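Lovastatin nonaketide synthase, polyketide synthase component (Aspergillus terreus, PDB 7CPX) builds the dihydromonacolin L nonaketide of the lovastatin pathway from malonyl-CoA, with NADPH as reductant and S-adenosylmethionine as methyl donor, as a homodimeric multidomain polyketide synthase working with lovC. Local coordinates at residues 117-121 with 167-171; 125-129 with 190-194; 1841-1846 with 2066-2070; 2107-2111 with 2126-2132. The protein carries 2 engineered substitutions. All coordinates share one frame. Numbering follows the deposited sequence.

Interaction 1 of 4, residues 117-121 with 167-171; sequences IQDLQ and FFDWH
Build 117-120 as a short helix, with Gln-121 leaving helical angles at phi/psi -57/119. Across from it, set Phe-167 at -71/-44 and Phe-168 at -84/4, and turn the chain at Asp-169, whose positive phi (59/39) gives it a left-handed conformation. The nearest CA atoms are those of Gln-121 and Asp-169, 4.9 Å apart. The main bump is Ile-117. In its extended t,t rotamer, it pushes CD1 into the notch between two rings, 3.5 Å from Phe-167 CZ and 3.6 Å from Phe-168 CD1. One helix turn on, Leu-120 (m,t) lies alongside the indole of Trp-170, its CB 3.4 Å from NE1 and its CD1 4.0 Å from CZ2, while its carbonyl O meets the indole edge at Trp-170 CD1, 3.4 Å away. Where the helix ends, the chains touch: Gln-121 CA gives a nearly straight CA-H...O contact to Phe-168 O (3.4 Å). Gln-121 OE1 is hydrogen-bonded to Arg-280 of the second subunit. This is a buried helix-to-turn junction at the dimer interface of the thiolase-type ketosynthase domain.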
loop_
_atom_site.group_PDB
_atom_site.type_symbol
_atom_site.label_atom_id
_atom_site.label_comp_id
_atom_site.label_asym_id
_atom_site.label_seq_id
_atom_site.Cartn_x
_atom_site.Cartn_y
_atom_site.Cartn_z
ATOM N N ILE A 117 38.192 -35.597 -1.961
ATOM C CA ILE A 117 37.469 -34.954 -3.053
ATOM C C ILE A 117 38.250 -35.081 -4.351
ATOM O O ILE A 117 37.663 -35.181 -5.434
ATOM C CB ILE A 117 37.183 -33.480 -2.708
ATOM C CG1 ILE A 117 36.276 -32.854 -3.767
ATOM C CG2 ILE A 117 38.480 -32.696 -2.605
ATOM C CD1 ILE A 117 35.797 -31.464 -3.413
ATOM N N GLN A 118 39.583 -35.082 -4.268
ATOM C CA GLN A 118 40.398 -35.272 -5.462
ATOM C C GLN A 118 40.165 -36.647 -6.070
ATOM O O GLN A 118 40.085 -36.789 -7.297
ATOM C CB GLN A 118 41.877 -35.082 -5.126
ATOM C CG GLN A 118 42.271 -33.650 -4.800
ATOM C CD GLN A 118 41.757 -33.188 -3.451
ATOM O OE1 GLN A 118 41.385 -34.000 -2.604
ATOM N NE2 GLN A 118 41.729 -31.877 -3.246
ATOM N N ASP A 119 40.059 -37.678 -5.228
ATOM C CA ASP A 119 39.839 -39.026 -5.740
ATOM C C ASP A 119 38.517 -39.116 -6.490
ATOM O O ASP A 119 38.450 -39.695 -7.581
ATOM C CB ASP A 119 39.872 -40.032 -4.590
ATOM C CG ASP A 119 39.757 -41.467 -5.066
ATOM O OD1 ASP A 119 39.768 -41.695 -6.294
ATOM O OD2 ASP A 119 39.657 -42.371 -4.210
ATOM N N LEU A 120 37.452 -38.551 -5.920
ATOM C CA LEU A 120 36.156 -38.547 -6.585
ATOM C C LEU A 120 36.060 -37.483 -7.667
ATOM O O LEU A 120 35.195 -37.585 -8.543
ATOM C CB LEU A 120 35.043 -38.330 -5.561
ATOM C CG LEU A 120 35.017 -39.301 -4.382
ATOM C CD1 LEU A 120 34.003 -38.844 -3.353
ATOM C CD2 LEU A 120 34.704 -40.709 -4.852
ATOM N N GLN A 121 36.919 -36.469 -7.625
ATOM C CA GLN A 121 36.883 -35.404 -8.616
ATOM C C GLN A 121 37.033 -35.972 -10.018
ATOM O O GLN A 121 38.049 -36.595 -10.345
ATOM C CB GLN A 121 37.990 -34.390 -8.321
ATOM C CG GLN A 121 38.283 -33.420 -9.452
ATOM C CD GLN A 121 39.129 -32.248 -8.998
ATOM O OE1 GLN A 121 38.682 -31.414 -8.213
ATOM N NE2 GLN A 121 40.362 -32.183 -9.487
ATOM N N PHE A 167 30.358 -29.028 -7.849
ATOM C CA PHE A 167 31.471 -28.717 -6.958
ATOM C C PHE A 167 32.453 -29.877 -6.885
ATOM O O PHE A 167 33.671 -29.678 -6.942
ATOM C CB PHE A 167 30.958 -28.368 -5.563
ATOM C CG PHE A 167 32.019 -28.434 -4.506
ATOM C CD1 PHE A 167 33.045 -27.509 -4.479
ATOM C CD2 PHE A 167 31.998 -29.429 -3.550
ATOM C CE1 PHE A 167 34.027 -27.573 -3.514
ATOM C CE2 PHE A 167 32.975 -29.498 -2.580
ATOM C CZ PHE A 167 33.992 -28.568 -2.559
ATOM N N PHE A 168 31.941 -31.098 -6.760
ATOM C CA PHE A 168 32.792 -32.273 -6.643
ATOM C C PHE A 168 33.259 -32.802 -7.991
ATOM O O PHE A 168 33.929 -33.838 -8.030
ATOM C CB PHE A 168 32.057 -33.380 -5.884
ATOM C CG PHE A 168 31.708 -33.018 -4.470
ATOM C CD1 PHE A 168 32.630 -33.178 -3.452
ATOM C CD2 PHE A 168 30.458 -32.521 -4.155
ATOM C CE1 PHE A 168 32.315 -32.848 -2.151
ATOM C CE2 PHE A 168 30.134 -32.190 -2.856
ATOM C CZ PHE A 168 31.064 -32.352 -1.851
ATOM N N ASP A 169 32.920 -32.126 -9.088
ATOM C CA ASP A 169 33.364 -32.533 -10.420
ATOM C C ASP A 169 32.897 -33.951 -10.737
ATOM O O ASP A 169 33.622 -34.748 -11.332
ATOM C CB ASP A 169 34.883 -32.420 -10.546
ATOM C CG ASP A 169 35.372 -32.592 -11.971
ATOM O OD1 ASP A 169 34.545 -32.887 -12.857
ATOM O OD2 ASP A 169 36.589 -32.431 -12.205
ATOM N N TRP A 170 31.675 -34.270 -10.326
ATOM C CA TRP A 170 31.091 -35.574 -10.588
ATOM C C TRP A 170 30.371 -35.573 -11.928
ATOM O O TRP A 170 29.851 -34.547 -12.376
ATOM C CB TRP A 170 30.121 -35.961 -9.473
ATOM C CG TRP A 170 30.790 -36.188 -8.158
ATOM C CD1 TRP A 170 32.115 -36.409 -7.943
ATOM C CD2 TRP A 170 30.164 -36.211 -6.874
ATOM N NE1 TRP A 170 32.355 -36.574 -6.604
ATOM C CE2 TRP A 170 31.173 -36.458 -5.924
ATOM C CE3 TRP A 170 28.851 -36.051 -6.434
ATOM C CZ2 TRP A 170 30.908 -36.541 -4.563
ATOM C CZ3 TRP A 170 28.591 -36.137 -5.085
ATOM C CH2 TRP A 170 29.614 -36.380 -4.165
ATOM N N HIS A 171 30.347 -36.740 -12.567
ATOM C CA HIS A 171 29.748 -36.893 -13.883
ATOM C C HIS A 171 28.578 -37.864 -13.900
ATOM O O HIS A 171 28.002 -38.094 -14.970
ATOM C CB HIS A 171 30.805 -37.353 -14.894
ATOM C CG HIS A 171 31.929 -36.381 -15.072
ATOM N ND1 HIS A 171 31.779 -35.026 -14.868
ATOM C CD2 HIS A 171 33.221 -36.567 -15.428
ATOM C CE1 HIS A 171 32.930 -34.419 -15.094
ATOM N NE2 HIS A 171 33.822 -35.331 -15.436
#

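Interaction 2 of 4, residues 125-129 with 190-194; sequences TAVYV and LAVQQ
This is a buried helix-on-sheet contact in the ketosynthase domain: strand 126-131 of the large mixed sheet carries helix 183-196 across one of its faces. The two run almost antiparallel, with 165° between the N-to-C directions of 126-129 and 190-194 and 8.6 Å between the axes. The CA atoms come nearest at Tyr-128 and Ala-191, 6.2 Å apart. Ala-126 and Tyr-128 point at the helix, and Val-127 between them points away.

Set Tyr-128 in the m rotamer, with chi2 at 82°, so that its ring lies between strand and helix. The peptide joining Leu-190 and Ala-191 lies over one ring face. Tyr-128 CD2 sits 3.4 Å from Leu-190 CB, and Tyr-128 CD1 sits 3.7 Å from Ala-191 CB, small enough to let the ring in close. Gln-194, one turn further along and in a t,p rotamer, passes the far end of the ring: its CB is 3.1 Å from Tyr-128 OH and its CG 3.6 Å from Ala-126 CB. The amide NE2 of Gln-194 is hydrogen-bonded to Ser-200.

Such a helix, following closely on the predicted active-site Cys-181, is a hallmark of the thiolase fold. Strand 126-131 lies between strands 174-177 and 203-209, with helix 159-168 against its other face, while helix 183-196 also packs on the second subunit.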
loop_
_atom_site.group_PDB
_atom_site.type_symbol
_atom_site.label_atom_id
_atom_site.label_comp_id
_atom_site.label_asym_id
_atom_site.label_seq_id
_atom_site.Cartn_x
_atom_site.Cartn_y
_atom_site.Cartn_z
ATOM N N THR A 125 30.476 -40.422 -10.181
ATOM C CA THR A 125 29.594 -40.463 -9.026
ATOM C C THR A 125 28.259 -39.812 -9.357
ATOM O O THR A 125 28.209 -38.751 -9.984
ATOM C CB THR A 125 30.244 -39.759 -7.837
ATOM O OG1 THR A 125 31.365 -40.524 -7.378
ATOM C CG2 THR A 125 29.247 -39.600 -6.709
ATOM N N ALA A 126 27.179 -40.451 -8.925
ATOM C CA ALA A 126 25.835 -39.951 -9.154
ATOM C C ALA A 126 25.351 -39.168 -7.942
ATOM O O ALA A 126 25.920 -39.246 -6.854
ATOM C CB ALA A 126 24.877 -41.105 -9.442
ATOM N N VAL A 127 24.283 -38.406 -8.144
ATOM C CA VAL A 127 23.644 -37.653 -7.073
ATOM C C VAL A 127 22.139 -37.744 -7.255
ATOM O O VAL A 127 21.631 -37.596 -8.372
ATOM C CB VAL A 127 24.100 -36.184 -7.050
ATOM C CG1 VAL A 127 23.361 -35.428 -5.968
ATOM C CG2 VAL A 127 25.589 -36.112 -6.817
ATOM N N TYR A 128 21.427 -37.987 -6.160
ATOM C CA TYR A 128 19.969 -38.086 -6.173
ATOM C C TYR A 128 19.479 -37.391 -4.909
ATOM O O TYR A 128 19.629 -37.921 -3.805
ATOM C CB TYR A 128 19.512 -39.538 -6.235
ATOM C CG TYR A 128 19.928 -40.258 -7.496
ATOM C CD1 TYR A 128 21.195 -40.800 -7.624
ATOM C CD2 TYR A 128 19.048 -40.399 -8.556
ATOM C CE1 TYR A 128 21.575 -41.455 -8.774
ATOM C CE2 TYR A 128 19.419 -41.052 -9.708
ATOM C CZ TYR A 128 20.682 -41.580 -9.814
ATOM O OH TYR A 128 21.048 -42.232 -10.968
ATOM N N VAL A 129 18.908 -36.202 -5.074
ATOM C CA VAL A 129 18.517 -35.348 -3.962
ATOM C C VAL A 129 16.999 -35.305 -3.891
ATOM O O VAL A 129 16.328 -35.033 -4.894
ATOM C CB VAL A 129 19.101 -33.932 -4.112
ATOM C CG1 VAL A 129 18.744 -33.076 -2.912
ATOM C CG2 VAL A 129 20.603 -34.007 -4.268
ATOM N N LEU A 190 16.764 -44.855 -6.480
ATOM C CA LEU A 190 17.383 -44.519 -7.753
ATOM C C LEU A 190 18.892 -44.661 -7.657
ATOM O O LEU A 190 19.520 -45.333 -8.484
ATOM C CB LEU A 190 16.991 -43.103 -8.165
ATOM C CG LEU A 190 15.484 -42.888 -8.309
ATOM C CD1 LEU A 190 15.199 -41.466 -8.712
ATOM C CD2 LEU A 190 14.892 -43.854 -9.316
ATOM N N ALA A 191 19.487 -44.079 -6.614
ATOM C CA ALA A 191 20.918 -44.240 -6.408
ATOM C C ALA A 191 21.273 -45.717 -6.385
ATOM O O ALA A 191 22.195 -46.161 -7.080
ATOM C CB ALA A 191 21.346 -43.561 -5.108
ATOM N N VAL A 192 20.502 -46.505 -5.633
ATOM C CA VAL A 192 20.750 -47.941 -5.580
ATOM C C VAL A 192 20.744 -48.511 -6.988
ATOM O O VAL A 192 21.682 -49.200 -7.406
ATOM C CB VAL A 192 19.704 -48.631 -4.685
ATOM C CG1 VAL A 192 19.679 -50.128 -4.944
ATOM C CG2 VAL A 192 19.991 -48.341 -3.226
ATOM N N GLN A 193 19.710 -48.181 -7.762
ATOM C CA GLN A 193 19.659 -48.649 -9.139
ATOM C C GLN A 193 20.882 -48.170 -9.903
ATOM O O GLN A 193 21.555 -48.955 -10.581
ATOM C CB GLN A 193 18.373 -48.164 -9.808
ATOM C CG GLN A 193 17.098 -48.661 -9.140
ATOM C CD GLN A 193 16.964 -50.171 -9.179
ATOM O OE1 GLN A 193 16.725 -50.810 -8.155
ATOM N NE2 GLN A 193 17.108 -50.749 -10.366
ATOM N N GLN A 194 21.217 -46.886 -9.761
ATOM C CA GLN A 194 22.377 -46.355 -10.463
ATOM C C GLN A 194 23.649 -47.068 -10.037
ATOM O O GLN A 194 24.596 -47.172 -10.824
ATOM C CB GLN A 194 22.499 -44.853 -10.211
ATOM C CG GLN A 194 23.665 -44.191 -10.925
ATOM C CD GLN A 194 23.600 -44.351 -12.428
ATOM O OE1 GLN A 194 22.543 -44.636 -12.991
ATOM N NE2 GLN A 194 24.736 -44.170 -13.090
#

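Interaction 3 of 4, residues 1841-1846 with 2066-2070; sequences QTARDS and TDTVS
Strand 1838-1842 ends at Thr-1842, and the chain then folds into a type I beta turn from Ala-1843 to Ser-1846, closed by Ser-1846 N to Ala-1843 O at 2.8 Å. Ser-1846 itself takes left-handed angles (62/28). Facing it, 2066-2070 comes off strand 2065-2066 as an irregular loop, with Asp-2067 at -104/3, and the model breaks off after Ser-2070. The CA atoms of Thr-1842 and Asp-2067 are 6.2 Å apart, the nearest approach of the two backbones' CA atoms. The turn belongs to the hairpin linking strands 1838-1842 and 1849-1853, so the loop is pinned to a hairpin tip some 220 residues away in sequence. Asp-2067, in the p rotamer, is the pin. Its OD2 accepts a hydrogen bond from Thr-1842 OG1 (2.7 Å, Thr-1842 in the t rotamer) and a weak one from Ser-1846 OG (3.3 Å, Ser-1846 in the m rotamer). Lys-2120 packs against all three of these side chains, and Tyr-1849 against Thr-1842 and Asp-2067. Thr-1842 CG2 comes within 4.2 Å of Thr-2068 OG1.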
loop_
_atom_site.group_PDB
_atom_site.type_symbol
_atom_site.label_atom_id
_atom_site.label_comp_id
_atom_site.label_asym_id
_atom_site.label_seq_id
_atom_site.Cartn_x
_atom_site.Cartn_y
_atom_site.Cartn_z
ATOM N N GLN A 1841 -35.069 25.565 -3.862
ATOM C CA GLN A 1841 -34.343 25.206 -2.656
ATOM C C GLN A 1841 -33.101 24.392 -2.990
ATOM O O GLN A 1841 -33.119 23.535 -3.878
ATOM C CB GLN A 1841 -35.247 24.406 -1.718
ATOM C CG GLN A 1841 -34.627 24.074 -0.373
ATOM C CD GLN A 1841 -34.458 25.293 0.508
ATOM O OE1 GLN A 1841 -33.408 25.935 0.506
ATOM N NE2 GLN A 1841 -35.496 25.620 1.268
ATOM N N THR A 1842 -32.021 24.673 -2.267
ATOM C CA THR A 1842 -30.813 23.872 -2.375
ATOM C C THR A 1842 -30.995 22.541 -1.653
ATOM O O THR A 1842 -31.729 22.438 -0.667
ATOM C CB THR A 1842 -29.621 24.620 -1.780
ATOM O OG1 THR A 1842 -28.422 23.866 -1.996
ATOM C CG2 THR A 1842 -29.819 24.834 -0.281
ATOM N N ALA A 1843 -30.308 21.517 -2.150
ATOM C CA ALA A 1843 -30.357 20.217 -1.505
ATOM C C ALA A 1843 -29.763 20.303 -0.103
ATOM O O ALA A 1843 -28.974 21.198 0.216
ATOM C CB ALA A 1843 -29.604 19.178 -2.334
ATOM N N ARG A 1844 -30.157 19.353 0.747
ATOM C CA ARG A 1844 -29.645 19.338 2.114
ATOM C C ARG A 1844 -28.125 19.264 2.111
ATOM O O ARG A 1844 -27.449 20.023 2.814
ATOM C CB ARG A 1844 -30.212 18.155 2.901
ATOM C CG ARG A 1844 -31.626 17.698 2.549
ATOM C CD ARG A 1844 -31.951 16.420 3.307
ATOM N NE ARG A 1844 -31.293 16.396 4.608
ATOM C CZ ARG A 1844 -31.093 15.302 5.329
ATOM N NH1 ARG A 1844 -31.523 14.119 4.926
ATOM N NH2 ARG A 1844 -30.455 15.400 6.492
ATOM N N ASP A 1845 -27.573 18.348 1.320
ATOM C CA ASP A 1845 -26.132 18.234 1.145
ATOM C C ASP A 1845 -25.581 19.278 0.186
ATOM O O ASP A 1845 -24.385 19.242 -0.123
ATOM C CB ASP A 1845 -25.778 16.833 0.640
ATOM C CG ASP A 1845 -26.440 16.504 -0.685
ATOM O OD1 ASP A 1845 -27.211 17.346 -1.194
ATOM O OD2 ASP A 1845 -26.192 15.402 -1.217
ATOM N N SER A 1846 -26.421 20.197 -0.290
ATOM C CA SER A 1846 -26.009 21.223 -1.243
ATOM C C SER A 1846 -25.520 20.605 -2.549
ATOM O O SER A 1846 -24.687 21.184 -3.250
ATOM C CB SER A 1846 -24.932 22.129 -0.645
ATOM O OG SER A 1846 -25.378 22.718 0.566
ATOM N N THR A 2066 -24.784 32.781 -0.325
ATOM C CA THR A 2066 -25.056 31.474 0.256
ATOM C C THR A 2066 -26.362 30.944 -0.309
ATOM O O THR A 2066 -27.154 31.684 -0.899
ATOM C CB THR A 2066 -25.127 31.541 1.786
ATOM O OG1 THR A 2066 -25.081 30.215 2.328
ATOM C CG2 THR A 2066 -26.414 32.214 2.230
ATOM N N ASP A 2067 -26.574 29.645 -0.117
ATOM C CA ASP A 2067 -27.784 28.967 -0.557
ATOM C C ASP A 2067 -28.747 28.671 0.584
ATOM O O ASP A 2067 -29.785 28.044 0.351
ATOM C CB ASP A 2067 -27.420 27.660 -1.266
ATOM C CG ASP A 2067 -26.674 26.698 -0.361
ATOM O OD1 ASP A 2067 -25.882 27.169 0.482
ATOM O OD2 ASP A 2067 -26.882 25.474 -0.489
ATOM N N THR A 2068 -28.434 29.101 1.805
ATOM C CA THR A 2068 -29.246 28.802 2.976
ATOM C C THR A 2068 -29.566 30.085 3.727
ATOM O O THR A 2068 -28.696 30.941 3.913
ATOM C CB THR A 2068 -28.529 27.822 3.913
ATOM O OG1 THR A 2068 -28.253 26.601 3.215
ATOM C CG2 THR A 2068 -29.384 27.524 5.139
ATOM N N VAL A 2069 -30.820 30.209 4.158
ATOM C CA VAL A 2069 -31.258 31.340 4.966
ATOM C C VAL A 2069 -31.891 30.825 6.253
ATOM O O VAL A 2069 -31.918 31.527 7.269
ATOM C CB VAL A 2069 -32.238 32.234 4.186
ATOM C CG1 VAL A 2069 -32.773 33.347 5.076
ATOM C CG2 VAL A 2069 -31.558 32.810 2.958
ATOM N N SER A 2070 -32.398 29.596 6.217
ATOM C CA SER A 2070 -33.032 28.989 7.381
ATOM C C SER A 2070 -34.159 29.869 7.912
ATOM O O SER A 2070 -35.162 30.086 7.233
ATOM C CB SER A 2070 -32.000 28.736 8.482
ATOM O OG SER A 2070 -32.597 28.117 9.607
#

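Interaction 4 of 4, residues 2107-2111 with 2126-2132; sequences EVMPC and STVISWP
Cys-2111, in the p rotamer, lies over the indole of Trp-2131: its CB is 4.0 Å from the centroid of the six-membered ring and 18° off the normal, a CH-pi contact, and its SG makes an oblique sulfur-aromatic approach at 4.5 Å from the same centroid. The same residue also packs its CB on Ile-2129 CG2 (3.3 Å) and its SG on Pro-2132 CD (3.5 Å). Behind it, 2108-2110 and 2128-2130 pair as parallel strands with a strong relative twist, 44° between short axes 4.4 Å apart. Val-2108 bridges with Val-2128, Met-2109 with Ile-2129, and Pro-2110 with Ser-2130. The ladder runs from Val-2128 N to Glu-2107 O (3.2 Å), Met-2109 N to Val-2128 O (3.0 Å) and Ser-2130 N to Met-2109 O (2.9 Å), ending in a weak Cys-2111 N to Ser-2130 O (3.5 Å). Val-2108 CG2 meets Val-2128 CG1 at 3.2 Å on the face shared with Pro-2110 and Ser-2130. Helix 2111-2117 connects the strands, a beta-alpha-beta crossover, and strand 1869-1883 flanks 2128-2130. Regular main-chain bonds thus set the register, and sulfur and apolar contacts close the end where Pro-2110 occupies the helix N-cap position.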
loop_
_atom_site.group_PDB
_atom_site.type_symbol
_atom_site.label_atom_id
_atom_site.label_comp_id
_atom_site.label_asym_id
_atom_site.label_seq_id
_atom_site.Cartn_x
_atom_site.Cartn_y
_atom_site.Cartn_z
ATOM N N GLU A 2107 -27.765 37.234 -17.804
ATOM C CA GLU A 2107 -27.633 35.840 -17.395
ATOM C C GLU A 2107 -28.979 35.297 -16.930
ATOM O O GLU A 2107 -29.080 34.635 -15.892
ATOM C CB GLU A 2107 -26.574 35.693 -16.300
ATOM C CG GLU A 2107 -26.173 34.256 -15.970
ATOM C CD GLU A 2107 -25.580 33.513 -17.152
ATOM O OE1 GLU A 2107 -26.314 33.256 -18.130
ATOM O OE2 GLU A 2107 -24.376 33.185 -17.103
ATOM N N VAL A 2108 -30.032 35.576 -17.689
ATOM C CA VAL A 2108 -31.371 35.114 -17.343
ATOM C C VAL A 2108 -31.520 33.651 -17.733
ATOM O O VAL A 2108 -31.217 33.261 -18.867
ATOM C CB VAL A 2108 -32.439 35.979 -18.034
ATOM C CG1 VAL A 2108 -33.808 35.339 -17.889
ATOM C CG2 VAL A 2108 -32.448 37.384 -17.462
ATOM N N MET A 2109 -31.991 32.832 -16.789
ATOM C CA MET A 2109 -32.315 31.449 -17.116
ATOM C C MET A 2109 -33.561 31.040 -16.346
ATOM O O MET A 2109 -33.743 31.490 -15.208
ATOM C CB MET A 2109 -31.162 30.496 -16.789
ATOM C CG MET A 2109 -30.830 30.394 -15.314
ATOM S SD MET A 2109 -29.274 29.527 -15.029
ATOM C CE MET A 2109 -29.562 27.995 -15.915
ATOM N N PRO A 2110 -34.437 30.217 -16.924
ATOM C CA PRO A 2110 -35.641 29.809 -16.191
ATOM C C PRO A 2110 -35.297 29.003 -14.948
ATOM O O PRO A 2110 -34.263 28.336 -14.877
ATOM C CB PRO A 2110 -36.411 28.962 -17.211
ATOM C CG PRO A 2110 -35.904 29.399 -18.531
ATOM C CD PRO A 2110 -34.463 29.739 -18.316
ATOM N N CYS A 2111 -36.189 29.077 -13.958
ATOM C CA CYS A 2111 -35.983 28.335 -12.719
ATOM C C CYS A 2111 -35.796 26.850 -12.993
ATOM O O CYS A 2111 -34.971 26.191 -12.352
ATOM C CB CYS A 2111 -37.164 28.558 -11.774
ATOM S SG CYS A 2111 -38.737 27.921 -12.396
ATOM N N SER A 2126 -24.363 37.000 -10.086
ATOM C CA SER A 2126 -24.945 37.843 -11.124
ATOM C C SER A 2126 -25.796 37.046 -12.103
ATOM O O SER A 2126 -26.028 37.491 -13.231
ATOM C CB SER A 2126 -23.864 38.620 -11.885
ATOM O OG SER A 2126 -23.098 39.420 -11.001
ATOM N N THR A 2127 -26.256 35.867 -11.695
ATOM C CA THR A 2127 -27.229 35.101 -12.457
ATOM C C THR A 2127 -28.624 35.363 -11.910
ATOM O O THR A 2127 -28.805 35.606 -10.714
ATOM C CB THR A 2127 -26.917 33.606 -12.389
ATOM O OG1 THR A 2127 -25.646 33.352 -12.997
ATOM C CG2 THR A 2127 -27.992 32.801 -13.101
ATOM N N VAL A 2128 -29.614 35.317 -12.798
ATOM C CA VAL A 2128 -30.992 35.620 -12.437
ATOM C C VAL A 2128 -31.905 34.512 -12.942
ATOM O O VAL A 2128 -31.901 34.181 -14.135
ATOM C CB VAL A 2128 -31.439 36.990 -12.982
ATOM C CG1 VAL A 2128 -31.258 37.060 -14.479
ATOM C CG2 VAL A 2128 -32.885 37.256 -12.613
ATOM N N ILE A 2129 -32.684 33.950 -12.024
ATOM C CA ILE A 2129 -33.735 32.999 -12.348
ATOM C C ILE A 2129 -34.963 33.761 -12.816
ATOM O O ILE A 2129 -35.398 34.723 -12.172
ATOM C CB ILE A 2129 -34.074 32.132 -11.124
ATOM C CG1 ILE A 2129 -32.865 31.311 -10.687
ATOM C CG2 ILE A 2129 -35.247 31.230 -11.440
ATOM C CD1 ILE A 2129 -32.744 31.205 -9.188
ATOM N N SER A 2130 -35.526 33.323 -13.935
ATOM C CA SER A 2130 -36.748 33.891 -14.497
ATOM C C SER A 2130 -37.900 32.974 -14.112
ATOM O O SER A 2130 -38.083 31.904 -14.699
ATOM C CB SER A 2130 -36.630 34.034 -16.011
ATOM O OG SER A 2130 -37.877 34.384 -16.586
ATOM N N TRP A 2131 -38.675 33.393 -13.122
ATOM C CA TRP A 2131 -39.776 32.578 -12.633
ATOM C C TRP A 2131 -40.942 32.628 -13.612
ATOM O O TRP A 2131 -41.405 33.723 -13.948
ATOM C CB TRP A 2131 -40.224 33.063 -11.265
ATOM C CG TRP A 2131 -39.273 32.712 -10.174
ATOM C CD1 TRP A 2131 -38.331 33.521 -9.619
ATOM C CD2 TRP A 2131 -39.163 31.451 -9.507
ATOM N NE1 TRP A 2131 -37.643 32.846 -8.642
ATOM C CE2 TRP A 2131 -38.135 31.571 -8.554
ATOM C CE3 TRP A 2131 -39.836 30.232 -9.623
ATOM C CZ2 TRP A 2131 -37.764 30.520 -7.721
ATOM C CZ3 TRP A 2131 -39.467 29.191 -8.796
ATOM C CH2 TRP A 2131 -38.440 29.341 -7.858
ATOM N N PRO A 2132 -41.445 31.489 -14.088
ATOM C CA PRO A 2132 -42.610 31.525 -14.980
ATOM C C PRO A 2132 -43.811 32.143 -14.282
ATOM O O PRO A 2132 -44.012 31.968 -13.078
ATOM C CB PRO A 2132 -42.844 30.050 -15.319
ATOM C CG PRO A 2132 -42.217 29.298 -14.202
ATOM C CD PRO A 2132 -41.034 30.108 -13.783
#

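Overall arrangement
The four contacts form two pairs on opposite sides of the chain's centre, with interactions 1 and 4 about 97 Å apart between centres. In the ketosynthase, interactions 1 and 2 have centres about 15 Å apart and touch: Trp-170 CE3 reaches Val-127 CG2 at 3.3 Å, so one tryptophan serves both, and both border the second subunit. Interactions 3 and 4 lie about 18 Å apart between centres, nearest atoms about 6 Å. Strand 1869-1883 ties them together, pairing with 2065-2066 and with 2128-2130, while Leu-1840, just before 1841-1846, packs on Ile-2129 and Trp-2131. All four lie away from the annotated catalytic residues and the NADP pocket.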